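PDB 3QNK: putative lipoprotein from Bacteroides fragilis, which is of unknown function but, as a SusD-like outer-membrane lipoprotein, probably binds glycans at the cell surface for uptake. Local coordinates for residues D264-R269 against Y370-A375. Residues are numbered along the deposited sequence; the frame is centred on the assembly and turned at random. Where two conformers were deposited one is given.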
loop_
_atom_site.group_PDB
_atom_site.type_symbol
_atom_site.label_atom_id
_atom_site.label_comp_id
_atom_site.label_asym_id
_atom_site.label_seq_id
_atom_site.Cartn_x
_atom_site.Cartn_y
_atom_site.Cartn_z
ATOM N N ASP B 264 0.381 35.090 -12.798
ATOM C CA ASP B 264 0.425 36.391 -13.470
ATOM C C ASP B 264 1.370 36.249 -14.690
ATOM O O ASP B 264 1.138 36.858 -15.725
ATOM C CB ASP B 264 0.899 37.506 -12.502
ATOM C CG ASP B 264 2.257 37.272 -11.836
ATOM O OD1 ASP B 264 2.466 36.162 -11.259
ATOM O OD2 ASP B 264 3.093 38.217 -11.840
ATOM N N LYS B 265 2.416 35.408 -14.551
ATOM C CA LYS B 265 3.438 35.081 -15.544
ATOM C C LYS B 265 3.425 33.569 -15.897
ATOM O O LYS B 265 3.646 33.206 -17.059
ATOM C CB LYS B 265 4.820 35.480 -14.983
ATOM C CG LYS B 265 5.958 35.407 -15.990
ATOM C CD LYS B 265 7.213 36.092 -15.487
ATOM C CE LYS B 265 7.404 37.467 -16.071
ATOM N NZ LYS B 265 8.820 37.910 -15.978
ATOM N N TYR B 266 3.173 32.691 -14.901
ATOM C CA TYR B 266 3.258 31.257 -15.128
ATOM C C TYR B 266 1.925 30.522 -14.979
ATOM O O TYR B 266 1.198 30.447 -15.956
ATOM C CB TYR B 266 4.360 30.664 -14.249
ATOM C CG TYR B 266 5.723 31.121 -14.719
ATOM C CD1 TYR B 266 6.212 30.747 -15.971
ATOM C CD2 TYR B 266 6.483 32.003 -13.960
ATOM C CE1 TYR B 266 7.456 31.181 -16.422
ATOM C CE2 TYR B 266 7.724 32.462 -14.413
ATOM C CZ TYR B 266 8.203 32.050 -15.649
ATOM O OH TYR B 266 9.427 32.462 -16.106
ATOM N N GLY B 267 1.628 29.959 -13.817
ATOM C CA GLY B 267 0.394 29.211 -13.614
ATOM C C GLY B 267 0.128 28.872 -12.170
ATOM O O GLY B 267 0.867 29.307 -11.285
ATOM N N ASP B 268 -0.913 28.054 -11.934
ATOM C CA ASP B 268 -1.331 27.633 -10.599
ATOM C C ASP B 268 -1.222 26.106 -10.410
ATOM O O ASP B 268 -1.929 25.509 -9.569
ATOM C CB ASP B 268 -2.752 28.131 -10.306
ATOM C CG ASP B 268 -3.808 27.831 -11.357
ATOM O OD1 ASP B 268 -3.640 26.835 -12.112
ATOM O OD2 ASP B 268 -4.818 28.563 -11.399
ATOM N N ARG B 269 -0.267 25.502 -11.117
ATOM C CA ARG B 269 0.019 24.077 -11.083
ATOM C C ARG B 269 0.483 23.619 -9.688
ATOM O O ARG B 269 0.162 22.497 -9.302
ATOM C CB ARG B 269 1.073 23.716 -12.150
ATOM C CG ARG B 269 1.066 22.245 -12.557
ATOM C CD ARG B 269 0.762 22.082 -14.018
ATOM N NE ARG B 269 0.354 20.709 -14.314
ATOM C CZ ARG B 269 1.125 19.793 -14.889
ATOM N NH1 ARG B 269 2.365 20.089 -15.253
ATOM N NH2 ARG B 269 0.662 18.571 -15.104
ATOM N N TYR B 370 15.524 25.670 -13.159
ATOM C CA TYR B 370 14.355 25.045 -13.777
ATOM C C TYR B 370 13.436 26.016 -14.493
ATOM O O TYR B 370 13.416 27.226 -14.217
ATOM C CB TYR B 370 13.523 24.261 -12.737
ATOM C CG TYR B 370 13.941 22.821 -12.534
ATOM C CD1 TYR B 370 15.255 22.415 -12.749
ATOM C CD2 TYR B 370 13.037 21.871 -12.073
ATOM C CE1 TYR B 370 15.650 21.091 -12.538
ATOM C CE2 TYR B 370 13.423 20.550 -11.834
ATOM C CZ TYR B 370 14.728 20.159 -12.076
ATOM O OH TYR B 370 15.108 18.852 -11.850
ATOM N N ASN B 371 12.708 25.427 -15.461
ATOM C CA ASN B 371 11.638 26.082 -16.218
ATOM C C ASN B 371 10.336 25.732 -15.509
ATOM O O ASN B 371 10.315 24.782 -14.703
ATOM C CB ASN B 371 11.606 25.689 -17.710
ATOM C CG ASN B 371 10.448 26.312 -18.498
ATOM O OD1 ASN B 371 9.949 27.415 -18.192
ATOM N ND2 ASN B 371 9.955 25.591 -19.502
ATOM N N TYR B 372 9.255 26.526 -15.721
ATOM C CA TYR B 372 7.969 26.269 -15.059
ATOM C C TYR B 372 7.361 24.954 -15.561
ATOM O O TYR B 372 7.336 24.737 -16.775
ATOM C CB TYR B 372 6.980 27.425 -15.267
ATOM C CG TYR B 372 5.706 27.284 -14.450
ATOM C CD1 TYR B 372 5.681 27.615 -13.101
ATOM C CD2 TYR B 372 4.534 26.796 -15.023
ATOM C CE1 TYR B 372 4.527 27.466 -12.344
ATOM C CE2 TYR B 372 3.373 26.637 -14.273
ATOM C CZ TYR B 372 3.373 26.980 -12.934
ATOM O OH TYR B 372 2.233 26.806 -12.187
ATOM N N PRO B 373 6.847 24.080 -14.661
ATOM C CA PRO B 373 6.283 22.803 -15.125
ATOM C C PRO B 373 4.904 22.933 -15.792
ATOM O O PRO B 373 3.922 22.424 -15.251
ATOM C CB PRO B 373 6.206 21.970 -13.837
ATOM C CG PRO B 373 6.046 22.955 -12.771
ATOM C CD PRO B 373 6.806 24.177 -13.187
ATOM N N TYR B 374 4.821 23.574 -16.970
ATOM C CA TYR B 374 3.555 23.683 -17.688
ATOM C C TYR B 374 3.087 22.311 -18.121
ATOM O O TYR B 374 3.912 21.444 -18.435
ATOM C CB TYR B 374 3.682 24.542 -18.968
ATOM C CG TYR B 374 4.269 25.934 -18.861
ATOM C CD1 TYR B 374 3.472 27.023 -18.521
ATOM C CD2 TYR B 374 5.576 26.192 -19.269
ATOM C CE1 TYR B 374 3.984 28.328 -18.514
ATOM C CE2 TYR B 374 6.103 27.487 -19.256
ATOM C CZ TYR B 374 5.301 28.558 -18.895
ATOM O OH TYR B 374 5.819 29.842 -18.917
ATOM N N ALA B 375 1.783 22.135 -18.241
ATOM C CA ALA B 375 1.290 20.888 -18.784
ATOM C C ALA B 375 1.377 20.957 -20.334
ATOM O O ALA B 375 0.647 21.738 -20.958
ATOM C CB ALA B 375 -0.132 20.637 -18.307
#
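A chi1 of -172° sets CG of Tyr-372 anti to the backbone N, and its ring then lies against CB of Tyr-266, which holds its own CG anti to the carbonyl carbon and beside the backbone N (chi1 -69°). The two side chains slide past each other in opposite directions. Their planes are near parallel, at 18°, yet the rings are slid so far apart, with centroids 5.3 Å from each other, that they barely overlap. What covers one face of the Tyr-372 ring is instead CB of Tyr-266, a CH-pi contact with CB 3.6 Å from the Tyr-372 ring centroid; Pro-373 CD lies over the opposite face, toward the rim. Tyr-266 CD1 in turn rests 3.5 Å from Tyr-372 CB, and Tyr-374 brings its OH to the edge of the Tyr-266 ring. Both of these phenols are tied to the same neighbouring loop: Tyr-374 OH bonds to Asp-335 OD1, and Tyr-266 OH to the carbonyls of Asp-335 and Gly-337. Here two long loops of the SusD-family region meet, one between helices 253-257 and 278-283, the other between strands 360-361 and 384-387. Further along, the Tyr-372 ring packs against the Gly-267 backbone, and its OH accepts a hydrogen bond from Arg-269 N at 3.0 Å. Pro-373 is the centre of an inverse gamma turn, and its carbonyl O takes a 2.8 Å hydrogen bond from Arg-269 NH1. That oxygen lies in the guanidinium plane, although the donor sits above the carbonyl plane. Ala-375 CB covers one guanidinium face, 3.7 Å above its centre, while NH2 of Arg-269 bonds to Met-138 O of the second subunit.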